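Local coordinates for protein arginase, mitochondrial (Medicago truncatula, PDB 6VSS) that hydrolyses L-arginine to urea and L-ornithine, and agmatine to urea and putrescine, as a manganese-dependent homohexamer, at residues 53-58 against 146-151; 75-80 against 281-286; 267-272 against 309-314. All blocks are in the same frame, centred on the assembly; numbering follows the deposited sequence.

Contact 1 of 3, residues 53-58 against 146-151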
ATOM      1  N   LEU B  53     -39.581 -18.137  -1.310  1.00 35.15           N
ATOM      2  CA  LEU B  53     -38.547 -19.169  -1.121  1.00 35.76           C
ATOM      3  C   LEU B  53     -38.598 -19.614   0.344  1.00 35.86           C
ATOM      4  O   LEU B  53     -38.790 -20.806   0.619  1.00 35.54           O
ATOM      5  CB  LEU B  53     -37.187 -18.603  -1.522  1.00 34.59           C
ATOM      6  CG  LEU B  53     -36.032 -19.535  -1.215  1.00 35.44           C
ATOM      7  CD1 LEU B  53     -36.326 -20.926  -1.730  1.00 37.04           C
ATOM      8  CD2 LEU B  53     -34.738 -19.009  -1.809  1.00 35.54           C
ATOM      9  N   MET B  54     -38.455 -18.681   1.273  1.00 35.76           N
ATOM     10  CA  MET B  54     -38.421 -19.078   2.695  1.00 37.69           C
ATOM     11  C   MET B  54     -39.744 -19.738   3.064  1.00 38.82           C
ATOM     12  O   MET B  54     -39.689 -20.770   3.753  1.00 38.39           O
ATOM     13  CB  MET B  54     -38.189 -17.872   3.597  1.00 38.05           C
ATOM     14  CG  MET B  54     -36.979 -17.085   3.200  1.00 38.16           C
ATOM     15  SD  MET B  54     -35.505 -18.032   2.829  1.00 38.39           S
ATOM     16  CE  MET B  54     -34.664 -16.780   1.858  1.00 40.97           C
ATOM     17  N   ARG B  55     -40.873 -19.145   2.648  1.00 39.73           N
ATOM     18  CA  ARG B  55     -42.216 -19.665   3.013  1.00 42.93           C
ATOM     19  C   ARG B  55     -42.380 -21.064   2.390  1.00 46.45           C
ATOM     20  O   ARG B  55     -43.196 -21.869   2.907  1.00 47.15           O
ATOM     21  CB  ARG B  55     -43.354 -18.718   2.612  1.00 42.39           C
ATOM     22  CG  ARG B  55     -43.624 -17.659   3.664  1.00 42.50           C
ATOM     23  CD  ARG B  55     -44.814 -16.769   3.386  1.00 43.20           C
ATOM     24  NE  ARG B  55     -44.974 -16.392   1.994  1.00 43.38           N
ATOM     25  CZ  ARG B  55     -44.372 -15.365   1.396  1.00 42.83           C
ATOM     26  NH1 ARG B  55     -43.489 -14.617   2.036  1.00 42.24           N
ATOM     27  NH2 ARG B  55     -44.620 -15.099   0.128  1.00 42.47           N
ATOM     28  N   SER B  56     -41.621 -21.413   1.358  1.00 44.56           N
ATOM     29  CA  SER B  56     -41.795 -22.773   0.823  1.00 46.41           C
ATOM     30  C   SER B  56     -40.776 -23.735   1.459  1.00 47.64           C
ATOM     31  O   SER B  56     -41.104 -24.933   1.593  1.00 49.59           O
ATOM     32  CB  SER B  56     -41.826 -22.744  -0.649  1.00 46.23           C
ATOM     33  OG  SER B  56     -40.623 -22.272  -1.120  1.00 50.20           O
ATOM     34  N   LEU B  57     -39.629 -23.264   1.947  1.00 46.66           N
ATOM     35  CA  LEU B  57     -38.716 -24.157   2.711  1.00 46.67           C
ATOM     36  C   LEU B  57     -39.328 -24.565   4.057  1.00 47.23           C
ATOM     37  O   LEU B  57     -39.018 -25.654   4.526  1.00 46.48           O
ATOM     38  CB  LEU B  57     -37.413 -23.413   2.947  1.00 48.41           C
ATOM     39  CG  LEU B  57     -36.620 -23.130   1.686  1.00 48.03           C
ATOM     40  CD1 LEU B  57     -35.398 -22.305   2.044  1.00 47.39           C
ATOM     41  CD2 LEU B  57     -36.255 -24.433   0.988  1.00 46.46           C
ATOM     42  N   GLY B  58     -40.131 -23.689   4.664  1.00 46.88           N
ATOM     43  CA  GLY B  58     -40.638 -23.806   6.043  1.00 45.22           C
ATOM     44  C   GLY B  58     -39.550 -23.865   7.103  1.00 43.90           C
ATOM     45  O   GLY B  58     -38.340 -23.776   6.750  1.00 41.05           O
ATOM     46  N   MET B 146     -40.234  -5.902   4.850  1.00 35.96           N
ATOM     47  CA  MET B 146     -40.934  -6.253   6.104  1.00 35.68           C
ATOM     48  C   MET B 146     -42.268  -6.896   5.755  1.00 36.85           C
ATOM     49  O   MET B 146     -42.687  -7.783   6.535  1.00 36.35           O
ATOM     50  CB  MET B 146     -41.174  -5.022   6.972  1.00 34.82           C
ATOM     51  CG  MET B 146     -39.900  -4.449   7.500  1.00 33.68           C
ATOM     52  SD  MET B 146     -40.181  -3.132   8.690  1.00 34.84           S
ATOM     53  CE  MET B 146     -40.718  -4.153  10.063  1.00 35.30           C
ATOM     54  N   ASP B 147     -42.871  -6.476   4.644  1.00 36.34           N
ATOM     55  CA  ASP B 147     -44.200  -6.982   4.234  1.00 39.50           C
ATOM     56  C   ASP B 147     -44.083  -8.432   3.803  1.00 41.51           C
ATOM     57  O   ASP B 147     -45.148  -9.085   3.764  1.00 42.10           O
ATOM     58  CB  ASP B 147     -44.796  -6.260   3.019  1.00 41.70           C
ATOM     59  CG  ASP B 147     -45.511  -4.975   3.367  1.00 42.33           C
ATOM     60  OD1 ASP B 147     -45.776  -4.745   4.576  1.00 42.36           O
ATOM     61  OD2 ASP B 147     -45.710  -4.177   2.434  1.00 47.10           O
ATOM     62  N   GLU B 148     -42.878  -8.887   3.433  1.00 36.82           N
ATOM     63  CA  GLU B 148     -42.646 -10.283   3.009  1.00 38.38           C
ATOM     64  C   GLU B 148     -42.153 -11.141   4.172  1.00 37.25           C
ATOM     65  O   GLU B 148     -41.066 -11.658   4.063  1.00 35.52           O
ATOM     66  CB  GLU B 148     -41.621 -10.292   1.868  1.00 40.31           C
ATOM     67  CG  GLU B 148     -42.231  -9.892   0.546  1.00 42.11           C
ATOM     68  CD  GLU B 148     -43.222 -10.905   0.002  1.00 43.05           C
ATOM     69  OE1 GLU B 148     -43.170 -12.088   0.408  1.00 42.61           O
ATOM     70  OE2 GLU B 148     -44.057 -10.490  -0.801  1.00 45.99           O
ATOM     71  N   ASP B 149     -43.010 -11.382   5.167  1.00 40.16           N
ATOM     72  CA  ASP B 149     -42.617 -12.232   6.320  1.00 41.22           C
ATOM     73  C   ASP B 149     -42.251 -13.606   5.753  1.00 37.99           C
ATOM     74  O   ASP B 149     -42.969 -14.078   4.863  1.00 37.48           O
ATOM     75  CB  ASP B 149     -43.773 -12.377   7.311  1.00 44.33           C
ATOM     76  CG  ASP B 149     -44.544 -13.678   7.150  1.00 52.81           C
ATOM     77  OD1 ASP B 149     -44.028 -14.722   7.597  1.00 58.73           O
ATOM     78  OD2 ASP B 149     -45.643 -13.642   6.568  1.00 49.33           O
ATOM     79  N   PRO B 150     -41.163 -14.260   6.207  1.00 36.72           N
ATOM     80  CA  PRO B 150     -40.531 -13.973   7.490  1.00 34.74           C
ATOM     81  C   PRO B 150     -39.296 -13.070   7.346  1.00 35.35           C
ATOM     82  O   PRO B 150     -38.480 -13.076   8.239  1.00 33.94           O
ATOM     83  CB  PRO B 150     -40.087 -15.378   7.911  1.00 35.68           C
ATOM     84  CG  PRO B 150     -39.675 -16.037   6.614  1.00 34.25           C
ATOM     85  CD  PRO B 150     -40.518 -15.387   5.535  1.00 34.99           C
ATOM     86  N   LEU B 151     -39.173 -12.365   6.217  1.00 33.89           N
ATOM     87  CA  LEU B 151     -37.983 -11.513   5.959  1.00 33.74           C
ATOM     88  C   LEU B 151     -37.930 -10.406   7.002  1.00 32.83           C
ATOM     89  O   LEU B 151     -38.994  -9.796   7.307  1.00 32.67           O
ATOM     90  CB  LEU B 151     -38.051 -10.872   4.578  1.00 33.49           C
ATOM     91  CG  LEU B 151     -38.207 -11.818   3.390  1.00 32.41           C
ATOM     92  CD1 LEU B 151     -37.965 -11.042   2.107  1.00 32.11           C
ATOM     93  CD2 LEU B 151     -37.273 -13.010   3.506  1.00 32.59           C
TER
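The polar part of this contact belongs to Arg55, near the C-terminal end of helix 25-57. Its chain bends at the CG-CD bond (chi3 -39°) and carries the guanidinium across to the loop, where a single nitrogen, NH1, is gripped by two acceptors close to the guanidinium plane. One is the carboxylate of Glu148: NH1 donates to OE1 at 3.0 Å in a salt bridge, meeting the oxygen nearly along its C-O axis. NH2 adds a weak bond to the same oxygen, and the two flat groups are twisted 36° apart. The other acceptor is Asp149 O, 2.9 Å from NH1. NH1 comes from above the plane of this carbonyl rather than along a lone pair, and the bond is somewhat bent (N-H···O 147°). An arginine suits this place because it is long enough to span the gap and can bind a carboxylate and a peptide oxygen together.

The apolar part is Met54. Its CB rests 3.8 Å from Pro150 CG, and its CG lies 4.1 Å from Leu151 CD2, with the two chains crossing at about a right angle. Met54 also packs on Thr63, Pro110 and Arg111, neighbours of different shape, to which a flexible thioether chain adapts well.

Pro150 follows a cis peptide bond, and Leu151 N donates to Glu148 O at 3.0 Å. At the end of the helix Gly58 has positive phi, which glycine tolerates easily. The arrangement docks the long N-terminal helix on the loop that leads into strand 151-157, at the periphery of the parallel α/β arginase fold.

Contact 2 of 3, residues 75-80 against 281-286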
ATOM      1  N   SER B  75     -22.391  12.281   4.049  1.00 38.22           N
ATOM      2  CA  SER B  75     -21.125  12.216   4.821  1.00 37.53           C
ATOM      3  C   SER B  75     -20.481  13.611   4.852  1.00 38.86           C
ATOM      4  O   SER B  75     -20.596  14.377   3.861  1.00 38.63           O
ATOM      5  CB  SER B  75     -20.189  11.185   4.265  1.00 37.92           C
ATOM      6  OG  SER B  75     -20.800   9.917   4.151  1.00 38.69           O
ATOM      7  N   SER B  76     -19.792  13.914   5.937  1.00 37.45           N
ATOM      8  CA  SER B  76     -19.193  15.237   6.232  1.00 40.21           C
ATOM      9  C   SER B  76     -17.783  15.317   5.617  1.00 41.69           C
ATOM     10  O   SER B  76     -17.347  16.431   5.310  1.00 42.38           O
ATOM     11  CB  SER B  76     -19.169  15.439   7.738  1.00 40.05           C
ATOM     12  OG  SER B  76     -18.805  14.223   8.384  1.00 37.76           O
ATOM     13  N   PHE B  77     -17.115  14.180   5.392  1.00 40.22           N
ATOM     14  CA  PHE B  77     -15.667  14.157   5.037  1.00 40.15           C
ATOM     15  C   PHE B  77     -15.454  13.351   3.759  1.00 37.67           C
ATOM     16  O   PHE B  77     -14.724  13.833   2.919  1.00 36.15           O
ATOM     17  CB  PHE B  77     -14.870  13.650   6.244  1.00 41.94           C
ATOM     18  CG  PHE B  77     -13.416  13.314   6.021  1.00 44.99           C
ATOM     19  CD1 PHE B  77     -12.479  14.317   5.809  1.00 45.15           C
ATOM     20  CD2 PHE B  77     -12.983  11.989   6.040  1.00 43.51           C
ATOM     21  CE1 PHE B  77     -11.145  13.991   5.601  1.00 47.79           C
ATOM     22  CE2 PHE B  77     -11.652  11.675   5.832  1.00 44.05           C
ATOM     23  CZ  PHE B  77     -10.736  12.672   5.629  1.00 45.25           C
ATOM     24  N   HIS B  78     -15.997  12.137   3.653  1.00 35.98           N
ATOM     25  CA  HIS B  78     -15.711  11.213   2.527  1.00 35.24           C
ATOM     26  C   HIS B  78     -16.956  10.373   2.197  1.00 34.90           C
ATOM     27  O   HIS B  78     -17.574   9.787   3.133  1.00 36.58           O
ATOM     28  CB  HIS B  78     -14.430  10.419   2.864  1.00 35.14           C
ATOM     29  CG  HIS B  78     -13.848   9.765   1.670  1.00 36.99           C
ATOM     30  ND1 HIS B  78     -14.552   8.821   0.952  1.00 35.52           N
ATOM     31  CD2 HIS B  78     -12.659   9.944   1.026  1.00 37.89           C
ATOM     32  CE1 HIS B  78     -13.807   8.424  -0.071  1.00 36.02           C
ATOM     33  NE2 HIS B  78     -12.643   9.100  -0.055  1.00 36.70           N
ATOM     34  N   GLU B  79     -17.339  10.324   0.928  1.00 33.36           N
ATOM     35  CA  GLU B  79     -18.594   9.664   0.475  1.00 33.05           C
ATOM     36  C   GLU B  79     -18.397   8.210   0.010  1.00 30.91           C
ATOM     37  O   GLU B  79     -19.339   7.645  -0.481  1.00 29.84           O
ATOM     38  CB  GLU B  79     -19.178  10.492  -0.668  1.00 35.40           C
ATOM     39  CG  GLU B  79     -19.461  11.938  -0.286  1.00 37.67           C
ATOM     40  CD  GLU B  79     -20.233  12.788  -1.280  1.00 38.81           C
ATOM     41  OE1 GLU B  79     -20.726  12.265  -2.258  1.00 38.65           O
ATOM     42  OE2 GLU B  79     -20.307  13.970  -1.066  1.00 43.93           O
ATOM     43  N   GLY B  80     -17.208   7.648   0.182  1.00 28.03           N
ATOM     44  CA  GLY B  80     -16.863   6.278  -0.238  1.00 26.45           C
ATOM     45  C   GLY B  80     -17.787   5.190   0.286  1.00 25.08           C
ATOM     46  O   GLY B  80     -17.894   4.123  -0.371  1.00 23.63           O
ATOM     47  N   VAL B 281     -12.828   3.186   6.873  1.00 21.64           N
ATOM     48  CA  VAL B 281     -13.946   4.084   7.305  1.00 22.31           C
ATOM     49  C   VAL B 281     -13.575   5.520   6.947  1.00 23.15           C
ATOM     50  O   VAL B 281     -12.366   5.785   6.824  1.00 23.67           O
ATOM     51  CB  VAL B 281     -14.213   3.970   8.825  1.00 22.17           C
ATOM     52  CG1 VAL B 281     -14.680   2.571   9.207  1.00 23.18           C
ATOM     53  CG2 VAL B 281     -13.019   4.343   9.675  1.00 22.12           C
ATOM     54  N   SER B 282     -14.536   6.431   6.884  1.00 23.67           N
ATOM     55  CA  SER B 282     -14.292   7.878   6.682  1.00 25.69           C
ATOM     56  C   SER B 282     -13.663   8.548   7.928  1.00 25.81           C
ATOM     57  O   SER B 282     -12.778   9.396   7.742  1.00 27.25           O
ATOM     58  CB  SER B 282     -15.596   8.567   6.256  1.00 27.29           C
ATOM     59  OG  SER B 282     -16.017   8.091   4.976  1.00 29.21           O
ATOM     60  N   HIS B 283     -14.038   8.183   9.148  1.00 24.89           N
ATOM     61  CA  HIS B 283     -13.633   8.929  10.361  1.00 25.70           C
ATOM     62  C   HIS B 283     -12.792   8.006  11.219  1.00 25.01           C
ATOM     63  O   HIS B 283     -13.353   7.365  12.061  1.00 25.68           O
ATOM     64  CB  HIS B 283     -14.889   9.420  11.109  1.00 26.90           C
ATOM     65  CG  HIS B 283     -15.690  10.324  10.258  1.00 29.23           C
ATOM     66  ND1 HIS B 283     -15.433  11.683  10.193  1.00 32.14           N
ATOM     67  CD2 HIS B 283     -16.672  10.070   9.363  1.00 32.22           C
ATOM     68  CE1 HIS B 283     -16.261  12.244   9.321  1.00 34.19           C
ATOM     69  NE2 HIS B 283     -17.028  11.274   8.781  1.00 34.05           N
ATOM     70  N   HIS B 284     -11.490   7.971  11.038  1.00 25.70           N
ATOM     71  CA  HIS B 284     -10.590   7.243  11.964  1.00 26.59           C
ATOM     72  C   HIS B 284     -10.677   7.872  13.385  1.00 27.14           C
ATOM     73  O   HIS B 284     -10.473   9.071  13.501  1.00 26.39           O
ATOM     74  CB  HIS B 284      -9.177   7.220  11.422  1.00 26.55           C
ATOM     75  CG  HIS B 284      -9.001   6.375  10.233  1.00 28.71           C
ATOM     76  ND1 HIS B 284      -8.137   6.718   9.215  1.00 30.97           N
ATOM     77  CD2 HIS B 284      -9.540   5.204   9.868  1.00 29.64           C
ATOM     78  CE1 HIS B 284      -8.219   5.841   8.251  1.00 30.11           C
ATOM     79  NE2 HIS B 284      -9.036   4.880   8.640  1.00 29.00           N
ATOM     80  N   GLU B 285     -10.996   7.110  14.441  1.00 27.38           N
ATOM     81  CA  GLU B 285     -10.988   7.645  15.839  1.00 27.08           C
ATOM     82  C   GLU B 285     -10.214   6.666  16.710  1.00 24.97           C
ATOM     83  O   GLU B 285     -10.782   5.691  17.177  1.00 24.20           O
ATOM     84  CB  GLU B 285     -12.412   7.810  16.398  1.00 28.79           C
ATOM     85  CG  GLU B 285     -13.307   8.705  15.571  1.00 30.84           C
ATOM     86  CD  GLU B 285     -13.021  10.194  15.672  1.00 33.65           C
ATOM     87  OE1 GLU B 285     -12.253  10.571  16.595  1.00 35.04           O
ATOM     88  OE2 GLU B 285     -13.570  10.983  14.805  1.00 33.94           O
ATOM     89  N   PRO B 286      -8.912   6.866  16.965  1.00 24.35           N
ATOM     90  CA  PRO B 286      -8.152   5.873  17.731  1.00 24.77           C
ATOM     91  C   PRO B 286      -8.722   5.653  19.132  1.00 25.04           C
ATOM     92  O   PRO B 286      -9.384   6.531  19.696  1.00 27.27           O
ATOM     93  CB  PRO B 286      -6.722   6.415  17.770  1.00 24.49           C
ATOM     94  CG  PRO B 286      -6.666   7.289  16.504  1.00 24.71           C
ATOM     95  CD  PRO B 286      -8.058   7.922  16.400  1.00 24.49           C
TER
HETATM   96  O   HOH W   1     -17.621  11.146   5.986  1.00 33.41           O
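The rings of His283 and Phe77 meet at a slant, centroids 5.9 Å apart and planes at 53°. With CG anti to its backbone N (chi1 169°), the Phe77 ring swings towards the other loop, so that CD2 comes 3.1 Å from Ser282 O while CB sits 3.7 Å from His283 CE1. Ser76 approaches the edge of the His283 ring, OG lying 3.4 Å from CE1, although its hydroxyl is hydrogen-bonded to His200. The imidazole is tethered at both nitrogens: NE2 is hydrogen-bonded at 2.9 Å to a water, and that water accepts from His78 N, while ND1 bonds to Ser96 O of a neighbouring subunit. A histidine therefore suits a place that needs a flat group with polar atoms on two sides; an alanine here would probably lose the water link and the intersubunit bond and loosen the packing against Phe77.

His78 turns its ring the other way, where ND1 accepts from Gly80 N at 3.0 Å in the ring plane, and its CB lies 3.5 Å from Ser282 OG, which is probably hydrogen-bonded to Asn314. Small serines fit these close approaches. His283 also packs against His186, a manganese ligand, and Ser76 binds L-ornithine: these are two loops beside the manganese site that border the arginase active site, completed by the neighbouring subunit.

Contact 3 of 3, residues 267-272 against 309-314. With MN (manganese (II) ion), chain I; MN (manganese (II) ion), chain J.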
ATOM      1  N   SER B 267     -27.930  -1.100  15.176  1.00 25.83           N
ATOM      2  CA  SER B 267     -27.219  -0.256  14.192  1.00 25.00           C
ATOM      3  C   SER B 267     -25.715  -0.368  14.470  1.00 24.33           C
ATOM      4  O   SER B 267     -25.264   0.028  15.576  1.00 24.14           O
ATOM      5  CB  SER B 267     -27.707   1.137  14.296  1.00 25.30           C
ATOM      6  OG  SER B 267     -26.960   1.989  13.430  1.00 26.56           O
ATOM      7  N   ILE B 268     -24.956  -0.926  13.562  1.00 23.59           N
ATOM      8  CA  ILE B 268     -23.476  -1.046  13.741  1.00 23.64           C
ATOM      9  C   ILE B 268     -22.760  -0.058  12.805  1.00 23.63           C
ATOM     10  O   ILE B 268     -22.739  -0.294  11.542  1.00 22.66           O
ATOM     11  CB  ILE B 268     -23.019  -2.493  13.541  1.00 24.18           C
ATOM     12  CG1 ILE B 268     -23.999  -3.466  14.227  1.00 24.71           C
ATOM     13  CG2 ILE B 268     -21.565  -2.613  14.010  1.00 24.90           C
ATOM     14  CD1 ILE B 268     -23.589  -4.907  14.280  1.00 24.76           C
ATOM     15  N   ASP B 269     -22.169   1.004  13.377  1.00 23.51           N
ATOM     16  CA  ASP B 269     -21.217   1.854  12.618  1.00 24.21           C
ATOM     17  C   ASP B 269     -19.815   1.212  12.713  1.00 24.13           C
ATOM     18  O   ASP B 269     -19.349   0.956  13.805  1.00 24.33           O
ATOM     19  CB  ASP B 269     -21.352   3.301  13.073  1.00 25.48           C
ATOM     20  CG  ASP B 269     -20.444   4.285  12.345  1.00 26.13           C
ATOM     21  OD1 ASP B 269     -19.409   3.805  11.814  1.00 25.46           O
ATOM     22  OD2 ASP B 269     -20.692   5.504  12.461  1.00 30.28           O
ATOM     23  N   VAL B 270     -19.243   0.811  11.571  1.00 23.66           N
ATOM     24  CA  VAL B 270     -17.915   0.126  11.482  1.00 23.60           C
ATOM     25  C   VAL B 270     -16.859   0.985  12.203  1.00 22.88           C
ATOM     26  O   VAL B 270     -15.918   0.386  12.737  1.00 22.36           O
ATOM     27  CB  VAL B 270     -17.510  -0.147  10.022  1.00 24.46           C
ATOM     28  CG1 VAL B 270     -16.126  -0.819   9.932  1.00 24.98           C
ATOM     29  CG2 VAL B 270     -18.549  -1.010   9.325  1.00 24.43           C
ATOM     30  N   ASP B 271     -17.024   2.316  12.248  1.00 22.24           N
ATOM     31  CA  ASP B 271     -16.035   3.206  12.931  1.00 23.15           C
ATOM     32  C   ASP B 271     -16.157   3.091  14.441  1.00 22.35           C
ATOM     33  O   ASP B 271     -15.204   3.587  15.045  1.00 23.67           O
ATOM     34  CB  ASP B 271     -15.995   4.675  12.513  1.00 23.54           C
ATOM     35  CG  ASP B 271     -17.159   5.541  12.932  1.00 23.73           C
ATOM     36  OD1 ASP B 271     -17.919   5.198  13.811  1.00 26.33           O
ATOM     37  OD2 ASP B 271     -17.317   6.527  12.293  1.00 27.10           O
ATOM     38  N   SER B 272     -17.102   2.321  14.998  1.00 21.64           N
ATOM     39  CA  SER B 272     -17.063   1.872  16.411  1.00 21.76           C
ATOM     40  C   SER B 272     -15.758   1.117  16.692  1.00 21.76           C
ATOM     41  O   SER B 272     -15.194   1.266  17.781  1.00 20.72           O
ATOM     42  CB  SER B 272     -18.247   1.044  16.814  1.00 22.71           C
ATOM     43  OG  SER B 272     -18.342  -0.169  16.082  1.00 22.87           O
ATOM     44  N   ASP B 309     -28.612  -2.623  10.899  1.00 28.78           N
ATOM     45  CA  ASP B 309     -27.840  -2.036   9.789  1.00 27.44           C
ATOM     46  C   ASP B 309     -26.349  -2.153  10.108  1.00 25.76           C
ATOM     47  O   ASP B 309     -25.938  -2.358  11.282  1.00 27.37           O
ATOM     48  CB  ASP B 309     -28.370  -0.651   9.432  1.00 27.78           C
ATOM     49  CG  ASP B 309     -28.174   0.362  10.517  1.00 29.52           C
ATOM     50  OD1 ASP B 309     -27.004   0.487  10.974  1.00 28.21           O
ATOM     51  OD2 ASP B 309     -29.172   1.067  10.855  1.00 30.80           O
ATOM     52  N   VAL B 310     -25.574  -2.193   9.059  1.00 23.69           N
ATOM     53  CA  VAL B 310     -24.102  -2.095   9.111  1.00 22.49           C
ATOM     54  C   VAL B 310     -23.686  -0.990   8.148  1.00 21.74           C
ATOM     55  O   VAL B 310     -23.948  -1.163   6.976  1.00 21.13           O
ATOM     56  CB  VAL B 310     -23.436  -3.433   8.805  1.00 22.32           C
ATOM     57  CG1 VAL B 310     -21.918  -3.292   8.906  1.00 22.03           C
ATOM     58  CG2 VAL B 310     -23.947  -4.499   9.759  1.00 22.65           C
ATOM     59  N   VAL B 311     -23.150   0.128   8.684  1.00 21.55           N
ATOM     60  CA  VAL B 311     -22.912   1.405   7.975  1.00 22.10           C
ATOM     61  C   VAL B 311     -21.461   1.842   8.087  1.00 22.23           C
ATOM     62  O   VAL B 311     -20.786   1.323   8.968  1.00 21.12           O
ATOM     63  CB  VAL B 311     -23.857   2.484   8.496  1.00 22.73           C
ATOM     64  CG1 VAL B 311     -25.295   2.016   8.273  1.00 23.19           C
ATOM     65  CG2 VAL B 311     -23.630   2.840   9.946  1.00 23.15           C
ATOM     66  N   GLU B 312     -21.079   2.715   7.142  1.00 21.91           N
ATOM     67  CA  GLU B 312     -19.875   3.539   7.162  1.00 22.30           C
ATOM     68  C   GLU B 312     -18.655   2.650   6.815  1.00 22.37           C
ATOM     69  O   GLU B 312     -17.536   3.191   6.833  1.00 22.21           O
ATOM     70  CB  GLU B 312     -19.705   4.218   8.535  1.00 22.78           C
ATOM     71  CG  GLU B 312     -20.680   5.356   8.835  1.00 23.31           C
ATOM     72  CD  GLU B 312     -20.493   6.698   8.155  1.00 24.17           C
ATOM     73  OE1 GLU B 312     -21.517   7.451   8.045  1.00 25.24           O
ATOM     74  OE2 GLU B 312     -19.383   6.978   7.678  1.00 24.98           O
ATOM     75  N   TYR B 313     -18.818   1.404   6.321  1.00 22.28           N
ATOM     76  CA  TYR B 313     -17.696   0.752   5.597  1.00 22.28           C
ATOM     77  C   TYR B 313     -17.413   1.625   4.350  1.00 22.64           C
ATOM     78  O   TYR B 313     -18.345   1.909   3.596  1.00 22.18           O
ATOM     79  CB  TYR B 313     -17.935  -0.708   5.193  1.00 22.26           C
ATOM     80  CG  TYR B 313     -16.863  -1.241   4.276  1.00 21.99           C
ATOM     81  CD1 TYR B 313     -15.520  -1.012   4.533  1.00 22.18           C
ATOM     82  CD2 TYR B 313     -17.168  -1.982   3.139  1.00 22.38           C
ATOM     83  CE1 TYR B 313     -14.525  -1.513   3.699  1.00 22.22           C
ATOM     84  CE2 TYR B 313     -16.185  -2.441   2.270  1.00 22.18           C
ATOM     85  CZ  TYR B 313     -14.856  -2.239   2.567  1.00 22.68           C
ATOM     86  OH  TYR B 313     -13.865  -2.755   1.747  1.00 23.22           O
ATOM     87  N   ASN B 314     -16.147   2.028   4.163  1.00 22.97           N
ATOM     88  CA  ASN B 314     -15.669   2.853   3.023  1.00 23.10           C
ATOM     89  C   ASN B 314     -14.578   2.060   2.319  1.00 22.97           C
ATOM     90  O   ASN B 314     -13.404   2.110   2.684  1.00 22.88           O
ATOM     91  CB  ASN B 314     -15.190   4.206   3.574  1.00 23.25           C
ATOM     92  CG  ASN B 314     -14.829   5.181   2.470  1.00 23.65           C
ATOM     93  OD1 ASN B 314     -14.570   4.750   1.347  1.00 23.60           O
ATOM     94  ND2 ASN B 314     -14.823   6.480   2.785  1.00 23.52           N
TER
HETATM   95 MN    MN I 401     -19.307   6.912  13.234  1.00 29.23          MN
HETATM   96 MN    MN J 402     -22.417   6.848  12.957  1.00 34.73          MN
HETATM   97  O   HOH W   2     -16.666   6.711   9.478  1.00 25.44           O
HETATM   98  O   HOH W   3     -20.966   8.302  13.157  1.00 29.70           O
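The carboxylates of Asp269 and Glu312 are turned only 26° from each other, with Glu312 CB 3.3 Å from Asp269 OD1. Above the Asp269 plane Asp271 N donates to OD1 in an Asx turn, while OD2 bridges the two manganese ions, at 2.1 Å from the one on which the Asp271 carboxylate chelates through both oxygens. Ser267 OG donates to the syn lone pair of Asp309 OD1.

These groups lie around the C-terminal ends of strands 264-269 and 305-311, the two strands of a β-α-β unit in the α/β arginase fold; segments 267-269 and 309-311 run parallel at 15°. Ile268 N bonds to Asp309 O, and Val311 N to Ile268 O at 2.9 Å. Ile268 and Val310 share the sheet face that helix 323-339 covers at Val310; Ser267, Asp269, Asp309 and Val311 lie on the metal side. Beyond the strands Val270 packs CG2 on Val310 CG1 at 4.1 Å and on Tyr313 CB. Branched Ile268 and Val310 suit the apolar face, Asp269 and Asp271 the metals, and Asp309 the Ser267 hydroxyl.

His160, Asp184, Asp188 and His186 complete the site, and a water bridges the ions. Ser267 OG is also bonded to His160 NE2, so that it and Asp309, held by Tyr265, form a second shell behind that ligand. Glu312, a presumed substrate-binding residue whose main polar partner is His160, is likely to feel the nearby negative charges, though the cations would offset them. Where the strands end, Val270 N points straight at Val311 O, 3.1 Å away with an N-H···O angle of 179°.

Overall arrangement
Contacts 2 and 3 meet at the C-terminal end of the parallel sheet, with centres about 11 Å apart. Asn314 of contact 3 joins them through Ser282 of contact 2, and Val281 packs on Val270. Contact 3 supplies metal ligands, whereas contact 2 lies over them, with the His283 side chain about 6 Å from a manganese ion, and adds a bond to a neighbouring subunit. Contact 1 is remote: its centre is about 27 Å from that of contact 3 and about 36 Å from that of contact 2. It lies across the chain's centre from contact 2, where it joins helix 25-57 to the loop before strand 151-157, away from the active site.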